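Local coordinates for protein putative aminomethyltransferase (Leptospirillum rubarum, PDB 3TTG) that is a putative aminomethyltransferase, probably binding folate as do its relatives of the glycine cleavage T-protein family, at residues Val26-Arg30 and Ser315-Leu319; Ile138-Gly142 and Tyr221-Leu225; Phe178-Val184 and Lys228-Leu232; Leu225-Gly229 and Ser351-Val355; Asn276-Phe282 and Gly324-Arg330. All coordinates share one frame; numbering follows the deposited sequence.

Contact 1: residues Val26-Arg30 and Ser315-Leu319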
# COMPACT_ATOMS: atom_id res chain seq x y z
N VAL A 26 4.54 -18.44 -9.23
CA VAL A 26 5.03 -17.40 -8.28
C VAL A 26 6.22 -17.87 -7.47
O VAL A 26 6.55 -17.24 -6.45
CB VAL A 26 3.89 -16.97 -7.35
CG1 VAL A 26 2.81 -16.27 -8.15
CG2 VAL A 26 3.32 -18.16 -6.57
N SER A 27 6.89 -18.97 -7.91
CA SER A 27 8.07 -19.48 -7.20
C SER A 27 9.21 -18.43 -7.09
O SER A 27 10.03 -18.53 -6.18
CB SER A 27 8.61 -20.74 -7.89
OG SER A 27 9.25 -20.39 -9.11
N ASP A 28 9.29 -17.49 -8.03
CA ASP A 28 10.36 -16.49 -8.00
C ASP A 28 10.14 -15.39 -6.92
O ASP A 28 11.05 -14.59 -6.74
CB ASP A 28 10.61 -15.86 -9.37
CG ASP A 28 9.41 -15.19 -9.98
OD1 ASP A 28 8.31 -15.32 -9.41
OD2 ASP A 28 9.52 -14.73 -11.13
N THR A 29 9.02 -15.39 -6.13
CA THR A 29 8.97 -14.42 -5.01
C THR A 29 10.04 -14.80 -3.99
O THR A 29 10.58 -13.93 -3.30
CB THR A 29 7.61 -14.34 -4.36
OG1 THR A 29 7.33 -15.54 -3.63
CG2 THR A 29 6.50 -13.98 -5.36
N ARG A 30 10.43 -16.10 -3.96
CA ARG A 30 11.48 -16.58 -3.04
C ARG A 30 12.77 -15.76 -3.17
O ARG A 30 13.38 -15.38 -2.16
CB ARG A 30 11.80 -18.06 -3.32
CG ARG A 30 10.66 -19.00 -2.99
CD ARG A 30 11.02 -20.41 -3.46
NE ARG A 30 9.94 -21.40 -3.31
CZ ARG A 30 9.63 -22.06 -2.19
NH1 ARG A 30 10.25 -21.79 -1.05
NH2 ARG A 30 8.68 -22.98 -2.20
N SER A 315 -1.66 -16.86 -5.50
CA SER A 315 -0.92 -18.09 -5.23
C SER A 315 0.30 -17.76 -4.38
O SER A 315 0.89 -16.69 -4.53
CB SER A 315 -0.43 -18.72 -6.53
OG SER A 315 -1.51 -19.18 -7.31
N SER A 316 0.72 -18.69 -3.52
CA SER A 316 1.98 -18.65 -2.79
C SER A 316 2.68 -20.00 -2.92
O SER A 316 2.19 -20.98 -2.37
CB SER A 316 1.79 -18.32 -1.31
OG SER A 316 3.02 -18.37 -0.61
N ASP A 317 3.84 -20.04 -3.63
CA ASP A 317 4.64 -21.25 -3.72
C ASP A 317 5.29 -21.53 -2.37
O ASP A 317 5.38 -22.68 -1.96
CB ASP A 317 5.71 -21.13 -4.79
CG ASP A 317 6.47 -22.44 -4.99
OD1 ASP A 317 5.84 -23.47 -5.06
OD2 ASP A 317 7.71 -22.40 -5.01
N ILE A 318 5.68 -20.49 -1.65
CA ILE A 318 6.32 -20.67 -0.35
C ILE A 318 5.34 -21.37 0.62
O ILE A 318 5.76 -22.27 1.33
CB ILE A 318 6.83 -19.31 0.19
CG1 ILE A 318 7.92 -18.74 -0.78
CG2 ILE A 318 7.39 -19.48 1.61
CD1 ILE A 318 8.36 -17.26 -0.54
N LEU A 319 4.09 -20.92 0.69
CA LEU A 319 3.12 -21.55 1.59
C LEU A 319 2.50 -22.82 1.00
O LEU A 319 1.93 -23.62 1.74
CB LEU A 319 2.01 -20.56 2.01
CG LEU A 319 2.38 -19.88 3.34
CD1 LEU A 319 3.49 -18.92 3.14
CD2 LEU A 319 1.21 -19.28 3.97
O HOH W 1 5.68 -17.80 -3.75

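Contact 2: residues Ile138-Gly142 and Tyr221-Leu225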
# COMPACT_ATOMS: atom_id res chain seq x y z
N ILE A 138 9.59 2.74 -11.14
CA ILE A 138 10.28 1.44 -11.04
C ILE A 138 10.20 1.11 -9.59
O ILE A 138 10.56 1.95 -8.77
CB ILE A 138 11.76 1.42 -11.51
CG1 ILE A 138 11.94 2.05 -12.89
CG2 ILE A 138 12.34 0.01 -11.42
CD1 ILE A 138 13.42 2.19 -13.38
N ARG A 139 9.80 -0.11 -9.25
CA ARG A 139 9.72 -0.50 -7.84
C ARG A 139 10.73 -1.56 -7.48
O ARG A 139 10.98 -2.52 -8.23
CB ARG A 139 8.35 -1.02 -7.50
CG ARG A 139 7.33 0.06 -7.66
CD ARG A 139 6.00 -0.33 -7.17
NE ARG A 139 5.01 0.67 -7.59
CZ ARG A 139 3.71 0.44 -7.80
NH1 ARG A 139 3.19 -0.74 -7.53
NH2 ARG A 139 2.92 1.41 -8.27
N LEU A 140 11.25 -1.41 -6.23
CA LEU A 140 12.20 -2.35 -5.66
C LEU A 140 11.60 -2.92 -4.39
O LEU A 140 11.01 -2.16 -3.63
CB LEU A 140 13.53 -1.66 -5.33
CG LEU A 140 14.45 -1.27 -6.50
CD1 LEU A 140 15.59 -0.39 -5.96
CD2 LEU A 140 14.98 -2.48 -7.20
N VAL A 141 11.74 -4.25 -4.15
CA VAL A 141 11.30 -4.86 -2.90
C VAL A 141 12.38 -5.80 -2.37
O VAL A 141 13.11 -6.37 -3.16
CB VAL A 141 9.95 -5.61 -3.01
CG1 VAL A 141 8.81 -4.68 -3.43
CG2 VAL A 141 10.04 -6.80 -3.98
N GLY A 142 12.43 -6.00 -1.05
CA GLY A 142 13.32 -6.98 -0.46
C GLY A 142 14.53 -6.46 0.26
O GLY A 142 14.83 -5.27 0.20
N TYR A 221 4.78 -9.97 -8.47
CA TYR A 221 4.80 -8.75 -7.64
C TYR A 221 3.59 -8.76 -6.63
O TYR A 221 3.77 -8.60 -5.42
CB TYR A 221 4.78 -7.52 -8.53
CG TYR A 221 4.68 -6.22 -7.73
CD1 TYR A 221 5.73 -5.81 -6.89
CD2 TYR A 221 3.51 -5.48 -7.72
CE1 TYR A 221 5.63 -4.64 -6.14
CE2 TYR A 221 3.41 -4.31 -6.97
CZ TYR A 221 4.47 -3.89 -6.19
OH TYR A 221 4.34 -2.71 -5.52
N LEU A 222 2.39 -9.02 -7.12
CA LEU A 222 1.20 -9.12 -6.28
C LEU A 222 1.28 -10.27 -5.26
O LEU A 222 0.84 -10.09 -4.13
CB LEU A 222 -0.10 -9.24 -7.11
CG LEU A 222 -0.99 -8.04 -7.10
CD1 LEU A 222 -1.62 -7.83 -5.67
CD2 LEU A 222 -0.23 -6.74 -7.50
N ALA A 223 1.82 -11.46 -5.65
CA ALA A 223 2.03 -12.58 -4.74
C ALA A 223 2.97 -12.14 -3.61
O ALA A 223 2.68 -12.39 -2.42
CB ALA A 223 2.58 -13.77 -5.50
N TYR A 224 4.07 -11.44 -3.97
CA TYR A 224 5.02 -10.95 -3.00
C TYR A 224 4.31 -10.02 -1.98
O TYR A 224 4.45 -10.21 -0.76
CB TYR A 224 6.20 -10.22 -3.71
CG TYR A 224 7.16 -9.61 -2.71
CD1 TYR A 224 8.32 -10.27 -2.34
CD2 TYR A 224 6.91 -8.37 -2.14
CE1 TYR A 224 9.19 -9.74 -1.38
CE2 TYR A 224 7.76 -7.83 -1.18
CZ TYR A 224 8.89 -8.52 -0.79
OH TYR A 224 9.77 -7.97 0.12
N LEU A 225 3.55 -9.04 -2.48
CA LEU A 225 2.83 -8.12 -1.57
C LEU A 225 1.82 -8.86 -0.69
O LEU A 225 1.65 -8.55 0.50
CB LEU A 225 2.11 -6.99 -2.31
CG LEU A 225 2.97 -6.01 -3.10
CD1 LEU A 225 2.08 -5.01 -3.81
CD2 LEU A 225 4.02 -5.34 -2.24

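Contact 3: residues Phe178-Val184 and Lys228-Leu232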
# COMPACT_ATOMS: atom_id res chain seq x y z
N PHE A 178 3.88 -1.64 8.48
CA PHE A 178 2.68 -1.30 7.76
C PHE A 178 1.45 -1.84 8.47
O PHE A 178 1.18 -1.38 9.58
CB PHE A 178 2.83 -1.72 6.26
CG PHE A 178 1.93 -0.92 5.34
CD1 PHE A 178 1.94 0.49 5.37
CD2 PHE A 178 1.00 -1.55 4.52
CE1 PHE A 178 1.14 1.23 4.51
CE2 PHE A 178 0.18 -0.79 3.66
CZ PHE A 178 0.24 0.60 3.69
N GLN A 179 0.67 -2.73 7.87
CA GLN A 179 -0.59 -3.16 8.48
C GLN A 179 -0.32 -3.82 9.85
O GLN A 179 0.60 -4.62 10.02
CB GLN A 179 -1.40 -4.07 7.54
CG GLN A 179 -0.86 -5.51 7.42
CD GLN A 179 0.44 -5.62 6.70
OE1 GLN A 179 0.87 -4.72 5.97
NE2 GLN A 179 1.04 -6.76 6.77
N HIS A 180 -1.13 -3.43 10.82
CA HIS A 180 -1.07 -3.86 12.22
C HIS A 180 0.33 -3.67 12.82
O HIS A 180 0.68 -4.40 13.76
CB HIS A 180 -1.52 -5.35 12.38
CG HIS A 180 -2.85 -5.73 11.82
ND1 HIS A 180 -4.02 -5.11 12.22
CD2 HIS A 180 -3.16 -6.73 10.95
CE1 HIS A 180 -4.98 -5.73 11.56
NE2 HIS A 180 -4.52 -6.75 10.84
N ASN A 181 1.09 -2.65 12.35
CA ASN A 181 2.46 -2.35 12.66
C ASN A 181 3.38 -3.49 12.44
O ASN A 181 4.39 -3.59 13.13
CB ASN A 181 2.61 -1.90 14.10
CG ASN A 181 1.94 -0.61 14.33
OD1 ASN A 181 2.49 0.43 13.96
ND2 ASN A 181 0.73 -0.67 14.87
N LEU A 182 3.09 -4.34 11.47
CA LEU A 182 3.98 -5.47 11.18
C LEU A 182 5.07 -5.00 10.27
O LEU A 182 4.81 -4.20 9.36
CB LEU A 182 3.16 -6.62 10.50
CG LEU A 182 2.09 -7.24 11.38
CD1 LEU A 182 1.08 -8.05 10.57
CD2 LEU A 182 2.72 -8.13 12.45
N ASP A 183 6.26 -5.55 10.44
CA ASP A 183 7.39 -5.30 9.56
C ASP A 183 7.12 -6.03 8.24
O ASP A 183 6.97 -7.25 8.25
CB ASP A 183 8.70 -5.81 10.22
CG ASP A 183 9.99 -5.38 9.54
OD1 ASP A 183 10.03 -5.37 8.29
OD2 ASP A 183 10.98 -5.18 10.25
N VAL A 184 7.02 -5.30 7.12
CA VAL A 184 6.77 -5.87 5.80
C VAL A 184 8.02 -5.77 4.89
O VAL A 184 7.93 -5.92 3.67
CB VAL A 184 5.53 -5.25 5.14
CG1 VAL A 184 4.27 -5.48 6.00
CG2 VAL A 184 5.73 -3.78 4.80
N LYS A 228 3.49 -10.64 2.15
CA LYS A 228 3.82 -9.66 3.22
C LYS A 228 2.57 -9.11 3.95
O LYS A 228 2.71 -8.42 4.96
CB LYS A 228 4.63 -8.48 2.67
CG LYS A 228 5.94 -8.92 2.00
CD LYS A 228 6.87 -9.79 2.84
CE LYS A 228 7.35 -9.16 4.11
NZ LYS A 228 8.21 -10.11 4.87
N GLY A 229 1.37 -9.52 3.53
CA GLY A 229 0.10 -9.12 4.14
C GLY A 229 -0.35 -7.71 3.85
O GLY A 229 -1.23 -7.19 4.55
N ILE A 230 0.20 -7.10 2.79
CA ILE A 230 0.00 -5.68 2.50
C ILE A 230 -1.35 -5.40 1.85
O ILE A 230 -1.59 -5.83 0.71
CB ILE A 230 1.17 -5.09 1.63
CG1 ILE A 230 2.47 -5.07 2.44
CG2 ILE A 230 0.88 -3.68 1.12
CD1 ILE A 230 3.72 -5.05 1.57
N PRO A 231 -2.22 -4.63 2.54
CA PRO A 231 -3.52 -4.25 1.93
C PRO A 231 -3.31 -3.15 0.89
O PRO A 231 -2.40 -2.37 1.03
CB PRO A 231 -4.35 -3.76 3.10
CG PRO A 231 -3.40 -3.46 4.19
CD PRO A 231 -2.07 -4.05 3.89
N LEU A 232 -4.06 -3.19 -0.18
CA LEU A 232 -3.91 -2.26 -1.30
C LEU A 232 -5.25 -1.58 -1.66
O LEU A 232 -6.32 -2.15 -1.48
CB LEU A 232 -3.41 -3.01 -2.56
CG LEU A 232 -2.01 -3.70 -2.49
CD1 LEU A 232 -1.80 -4.60 -3.71
CD2 LEU A 232 -0.93 -2.71 -2.38
O HOH W 2 8.68 -8.90 7.26

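Contact 4: residues Leu225-Gly229 and Ser351-Val355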
# COMPACT_ATOMS: atom_id res chain seq x y z
N LEU A 225 3.55 -9.04 -2.48
CA LEU A 225 2.83 -8.12 -1.57
C LEU A 225 1.82 -8.86 -0.69
O LEU A 225 1.65 -8.55 0.50
CB LEU A 225 2.11 -6.99 -2.31
CG LEU A 225 2.97 -6.01 -3.10
CD1 LEU A 225 2.08 -5.01 -3.81
CD2 LEU A 225 4.02 -5.34 -2.24
N THR A 226 1.14 -9.86 -1.28
CA THR A 226 0.14 -10.64 -0.47
C THR A 226 0.86 -11.49 0.59
O THR A 226 0.38 -11.58 1.73
CB THR A 226 -0.75 -11.49 -1.37
OG1 THR A 226 -1.22 -10.60 -2.41
CG2 THR A 226 -1.97 -12.08 -0.60
N GLU A 227 2.03 -12.07 0.23
CA GLU A 227 2.87 -12.84 1.19
C GLU A 227 3.32 -11.94 2.38
O GLU A 227 3.42 -12.43 3.51
CB GLU A 227 4.09 -13.47 0.49
CG GLU A 227 3.75 -14.72 -0.30
CD GLU A 227 4.81 -15.27 -1.25
OE1 GLU A 227 5.75 -14.53 -1.59
OE2 GLU A 227 4.72 -16.45 -1.62
N LYS A 228 3.49 -10.64 2.15
CA LYS A 228 3.82 -9.66 3.22
C LYS A 228 2.57 -9.11 3.95
O LYS A 228 2.71 -8.42 4.96
CB LYS A 228 4.63 -8.48 2.67
CG LYS A 228 5.94 -8.92 2.00
CD LYS A 228 6.87 -9.79 2.84
CE LYS A 228 7.35 -9.16 4.11
NZ LYS A 228 8.21 -10.11 4.87
N GLY A 229 1.37 -9.52 3.53
CA GLY A 229 0.10 -9.12 4.14
C GLY A 229 -0.35 -7.71 3.85
O GLY A 229 -1.23 -7.19 4.55
N SER A 351 -2.11 -16.11 10.24
CA SER A 351 -1.27 -15.00 10.71
C SER A 351 -0.67 -14.21 9.51
O SER A 351 -0.50 -14.76 8.41
CB SER A 351 -0.13 -15.55 11.58
OG SER A 351 0.60 -16.55 10.88
N LEU A 352 -0.46 -12.91 9.71
CA LEU A 352 0.26 -12.06 8.79
C LEU A 352 1.57 -11.62 9.43
O LEU A 352 1.62 -11.42 10.64
CB LEU A 352 -0.56 -10.80 8.43
CG LEU A 352 -1.89 -11.03 7.70
CD1 LEU A 352 -2.62 -9.74 7.52
CD2 LEU A 352 -1.67 -11.75 6.38
N PRO A 353 2.61 -11.35 8.63
CA PRO A 353 2.74 -11.66 7.20
C PRO A 353 2.79 -13.18 7.07
O PRO A 353 3.01 -13.91 8.07
CB PRO A 353 4.07 -10.96 6.81
CG PRO A 353 4.88 -11.03 8.03
CD PRO A 353 3.88 -10.85 9.17
N PHE A 354 2.54 -13.68 5.86
CA PHE A 354 2.61 -15.13 5.59
C PHE A 354 4.04 -15.59 5.55
O PHE A 354 4.32 -16.70 5.93
CB PHE A 354 1.95 -15.50 4.26
CG PHE A 354 0.48 -15.22 4.21
CD1 PHE A 354 -0.45 -16.20 4.58
CD2 PHE A 354 0.00 -14.00 3.76
CE1 PHE A 354 -1.82 -15.93 4.55
CE2 PHE A 354 -1.35 -13.75 3.66
CZ PHE A 354 -2.26 -14.70 4.11
N VAL A 355 4.90 -14.75 5.03
CA VAL A 355 6.34 -14.94 4.85
C VAL A 355 7.08 -13.77 5.47
O VAL A 355 8.07 -14.01 6.17
CB VAL A 355 6.70 -15.00 3.35
CG1 VAL A 355 8.20 -15.22 3.17
CG2 VAL A 355 5.88 -16.08 2.63
OXT VAL A 355 6.75 -12.61 5.13

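Contact 5: residues Asn276-Phe282 and Gly324-Arg330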
# COMPACT_ATOMS: atom_id res chain seq x y z
N ASN A 276 -15.72 -3.83 14.61
CA ASN A 276 -16.52 -5.01 14.29
C ASN A 276 -15.78 -6.02 13.39
O ASN A 276 -16.06 -7.22 13.45
CB ASN A 276 -17.81 -4.60 13.59
CG ASN A 276 -18.76 -3.82 14.47
OD1 ASN A 276 -18.99 -4.16 15.64
ND2 ASN A 276 -19.40 -2.80 13.91
N ARG A 277 -14.89 -5.53 12.52
CA ARG A 277 -14.16 -6.37 11.63
C ARG A 277 -12.75 -5.84 11.49
O ARG A 277 -12.51 -4.68 11.80
CB ARG A 277 -14.87 -6.48 10.30
CG ARG A 277 -15.11 -5.19 9.63
CD ARG A 277 -15.97 -5.36 8.44
NE ARG A 277 -16.23 -4.08 7.80
CZ ARG A 277 -16.87 -3.93 6.65
NH1 ARG A 277 -17.33 -4.99 6.00
NH2 ARG A 277 -17.06 -2.72 6.14
N SER A 278 -11.82 -6.71 11.11
CA SER A 278 -10.40 -6.37 11.01
C SER A 278 -9.73 -7.10 9.87
O SER A 278 -10.14 -8.20 9.51
CB SER A 278 -9.66 -6.64 12.31
OG SER A 278 -9.82 -7.99 12.69
N LEU A 279 -8.67 -6.49 9.30
CA LEU A 279 -7.92 -7.07 8.22
C LEU A 279 -7.35 -8.39 8.67
O LEU A 279 -6.71 -8.44 9.72
CB LEU A 279 -6.79 -6.14 7.76
CG LEU A 279 -5.97 -6.64 6.54
CD1 LEU A 279 -6.68 -6.26 5.25
CD2 LEU A 279 -4.53 -6.11 6.59
N ALA A 280 -7.58 -9.46 7.87
CA ALA A 280 -7.10 -10.80 8.17
C ALA A 280 -6.47 -11.47 6.96
O ALA A 280 -6.72 -11.10 5.82
CB ALA A 280 -8.26 -11.65 8.68
N GLY A 281 -5.55 -12.36 7.25
CA GLY A 281 -4.95 -13.23 6.25
C GLY A 281 -5.73 -14.52 6.16
O GLY A 281 -6.36 -14.97 7.14
N PHE A 282 -5.80 -15.07 4.95
CA PHE A 282 -6.51 -16.32 4.73
C PHE A 282 -5.65 -17.28 3.94
O PHE A 282 -4.89 -16.86 3.09
CB PHE A 282 -7.82 -16.12 4.00
CG PHE A 282 -8.78 -15.23 4.75
CD1 PHE A 282 -9.69 -15.76 5.64
CD2 PHE A 282 -8.84 -13.88 4.47
CE1 PHE A 282 -10.60 -14.94 6.30
CE2 PHE A 282 -9.76 -13.05 5.13
CZ PHE A 282 -10.57 -13.59 6.10
N GLY A 324 -4.81 -15.20 0.81
CA GLY A 324 -5.56 -13.99 0.53
C GLY A 324 -5.72 -13.06 1.69
O GLY A 324 -5.28 -13.34 2.80
N LEU A 325 -6.29 -11.92 1.40
CA LEU A 325 -6.57 -10.90 2.40
C LEU A 325 -8.08 -10.59 2.38
O LEU A 325 -8.78 -10.77 1.36
CB LEU A 325 -5.77 -9.64 2.10
CG LEU A 325 -4.24 -9.61 2.18
CD1 LEU A 325 -3.74 -8.14 1.89
CD2 LEU A 325 -3.74 -10.10 3.54
N GLY A 326 -8.54 -10.06 3.47
CA GLY A 326 -9.90 -9.64 3.63
C GLY A 326 -10.21 -9.16 5.02
O GLY A 326 -9.30 -8.78 5.76
N TYR A 327 -11.48 -9.21 5.38
CA TYR A 327 -11.96 -8.67 6.64
C TYR A 327 -12.69 -9.74 7.36
O TYR A 327 -13.50 -10.45 6.73
CB TYR A 327 -12.87 -7.42 6.42
CG TYR A 327 -12.05 -6.25 5.95
CD1 TYR A 327 -11.48 -5.37 6.86
CD2 TYR A 327 -11.82 -6.03 4.60
CE1 TYR A 327 -10.57 -4.41 6.45
CE2 TYR A 327 -11.00 -4.99 4.17
CZ TYR A 327 -10.38 -4.19 5.10
OH TYR A 327 -9.63 -3.11 4.73
N ILE A 328 -12.41 -9.88 8.67
CA ILE A 328 -13.06 -10.89 9.49
C ILE A 328 -13.80 -10.23 10.64
O ILE A 328 -13.24 -9.38 11.33
CB ILE A 328 -12.00 -11.96 9.97
CG1 ILE A 328 -12.66 -13.27 10.43
CG2 ILE A 328 -11.10 -11.45 11.04
CD1 ILE A 328 -13.32 -14.02 9.36
N LYS A 329 -15.04 -10.67 10.89
CA LYS A 329 -15.81 -10.21 12.05
C LYS A 329 -15.10 -10.72 13.31
O LYS A 329 -14.40 -11.72 13.27
CB LYS A 329 -17.28 -10.66 12.01
CG LYS A 329 -18.07 -10.00 10.94
CD LYS A 329 -19.53 -10.52 10.95
CE LYS A 329 -20.26 -9.88 9.81
NZ LYS A 329 -21.67 -10.23 9.79
N ARG A 330 -15.17 -9.92 14.38
CA ARG A 330 -14.48 -10.17 15.66
C ARG A 330 -14.63 -11.60 16.22
O ARG A 330 -13.65 -12.19 16.68
CB ARG A 330 -15.00 -9.18 16.71
CG ARG A 330 -14.16 -9.05 17.98
CD ARG A 330 -14.49 -7.70 18.62
NE ARG A 330 -13.75 -7.45 19.86
CZ ARG A 330 -13.63 -6.25 20.45
NH1 ARG A 330 -14.20 -5.18 19.90
NH2 ARG A 330 -12.94 -6.13 21.57
O HOH W 3 -12.02 -8.82 13.72

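Contact 1: residues Val26-Arg30 and Ser315-Leu319
V26 meets the end of strand 306-316 with one methyl. CG1 is anti to the carbonyl carbon (chi1 -66°), which puts CG2 between the backbone N and the carbonyl carbon. From there V26 CG2 lies 3.5 Å from S315 O and also touches D317 N. S315 O is buried here, with no polar partner in the model. S27 follows in a type I turn from V26 to T29. S27 CB rests 3.4 Å from D317 OD2. T29 begins the helix. A water donates to T29 OG1 at 2.8 Å and accepts from D317 N at 2.9 Å. The same hydroxyl is bonded to E227.

R30 makes the charged link. Its extended chain crosses D317 at about a right angle, and NE and NH2 both bond side-on to D317 OD2, each at 3.0 Å. The guanidinium and carboxylate planes stand 84° apart. Both nitrogens approach from the same face of the carboxylate, while OD2 lies in the plane of the guanidinium. I318 CG1 lies over the rim of one guanidinium face and comes 3.5 Å from R30 CG. The other carboxylate oxygen, D317 OD1, accepts from the backbone N of L23. The contact thus joins the start of helix 29-34, in the folate-binding part, to the turn after strand 306-316, in the C-terminal barrel part, with helix 218-227 packed against V26, T29 and I318.

Contact 2: residues Ile138-Gly142 and Tyr221-Leu225
V141 lays CG2 over the centre of the Y224 ring, 3.8 Å from the ring centroid and 11° off the normal, a CH-pi contact. CG2 sits between the backbone N and the carbonyl carbon of V141, which turns this methyl onto the ring. The CB of V141 also meets the rim of the same ring, 3.6 Å from Y224 CE2. The other methyl, CG1, goes to a second ring: it lies at the edge of Y221, 4.2 Å from CE1. One valine therefore fills the space between two tyrosines one helical turn apart.

Both tyrosines hold CG anti to the backbone N, which carries both rings from the helix toward the strand. They belong to helix 218-227, which packs on strand 135-141 of the six-stranded mixed sheet in the folate-binding domain. The short axes run 11.1 Å apart at 43°, a distance bridged mainly by the two tyrosine rings and R139. After V141 the strand ends, and G142 N is 3.5 Å from Y224 OH.

Two residues before V141, R139 reaches the far end of Y221. Its extended chain crosses the tyrosine at about a right angle, and NH1 donates to Y221 OH over 3.0 Å. The hydroxyl lies 20° out of the guanidinium plane. R139 CD packs 3.3 Å from Y221 OH. The NE of R139 forms a salt bridge with E137, which helps to fix the guanidinium. Y221 also stacks on F39, and Y224 on H33.

Contact 3: residues Phe178-Val184 and Lys228-Leu232
Q179 folds its side chain into the bend made by K228, G229 and P231. Its CG takes the position between the backbone N and the carbonyl carbon (chi1 75°), and a second bend at chi2 swings the amide over G229. The amide carbon CD of Q179 then lies 3.1 Å from G229 O. Glycine has no side chain to fill this hollow. Nearer the backbone, Q179 CB rests 3.7 Å from P231 CD.

I230 is a bump that fits between V184 and F178. Its CD1 lies 4.0 Å from V184 CB, and its CG2 touches the F178 ring at CE2, 3.9 Å away. P231 CD meets that ring too, and F178 is also packed edge-to-face on Y77. K228 curls back, bent at chi2 and chi3, and brings CE to 3.3 Å from V184 O.

The polar work is light. Q179 NE2 donates to K228 O over 3.0 Å, in the carbonyl plane and on a lone pair. A water links D183 O to K228 NZ, which also forms a salt bridge with V355. The contact between these two loops of the folate-binding domain therefore mixes apolar packing of F178, V184, I230 and P231 with one amide-to-carbonyl bond at the end of helix 218-227 and a lysine-water link.

Contact 4: residues Leu225-Gly229 and Ser351-Val355
E227 O takes two backbone donors from the C-terminal tail. V355 N bonds to E227 O at 3.1 Å with an N-H...O angle of 161°. F354 N is 2.8 Å from E227 O in a weak, more bent bond. The F354 ring turns its edge to the same turn of helix: CD2 is 3.2 Å from T226 O, and E227 O also lies near the ring plane. V355 holds CG1 anti to the backbone N (chi1 -179°), which leaves CG2 to pack on E227 CB at 3.8 Å, the two side chains side by side and pointing the same way.

The acceptor is in the last turn of helix 218-227. The helix ends in a Schellman motif at G229, which has positive phi and whose N bonds back to T226 O. P353 follows a cis peptide bond and sets CB 3.4 Å from K228 O, while L352 CD2 comes 3.9 Å from G229 CA. K228 NZ pairs with the terminal carboxylate of V355 at the chain's end, 2.9 Å from OXT.

Further out, the E227 carboxylate is held by H33, T29 and S316. T226 OG1 bonds to L222 O, R312 and S314. I323 of strand 321-329 backs T226, E227 and F354.

Contact 5: residues Asn276-Phe282 and Gly324-Arg330
Strands 277-284 and 321-329 are antiparallel neighbours in the six-stranded sheet of the C-terminal barrel domain. S278 with I328, A280 with G326 and F282 with G324 form the hydrogen-bonded pairs, each bonded in both directions. L279 with Y327 and G281 with L325 are the non-hydrogen-bonded pairs between them, and R277 with K329 is a third, at the end. A further bond runs from R330 N to N276 O at 3.0 Å. The strand directions are 140° apart, so the pair is clearly twisted.

On one face A280 CB meets I328 CG2 at 3.7 Å. F282 leans along this face with CG anti to its carbonyl carbon (chi1 -60°). The ring edge passes over the glycine: F282 CE2 is 3.6 Å from G326 N, while CE1 touches I328 CD1 at 4.2 Å. With no side chain, G326 lets the ring come this close. A water joins S278 OG and I328 O, 2.6 Å and 2.7 Å from these two atoms.

On the other face L279 CD1 lies 4.2 Å from Y327 CZ. The Y327 hydroxyl bonds to E236 O and its ring stacks on F241. The R277 guanidinium pairs with E245. Strand 306-316 flanks this pair beside 321-329, and strand 346-350 flanks it beside 277-284, where V347 and V349 pack on F282.

In the fold
Contacts 2, 4 and 3 follow one another along helix 218-227 and the loop after it. Contacts 2 and 4 share L225, and contacts 3 and 4 share K228 and G229, with centres only 7 Å apart. Contacts 2 and 3 lie wholly in the folate-binding range and contact 5 wholly in the C-terminal barrel range. Contacts 1 and 4 bridge the two ranges, their centres about 11 Å apart, and meet where E227 bonds to T29 and S316. Contact 5 is nested in the chain loop closed by contact 4, and its L279 O accepts from H180 of contact 3. Helix 218-227 thus appears to lie where the two domains meet.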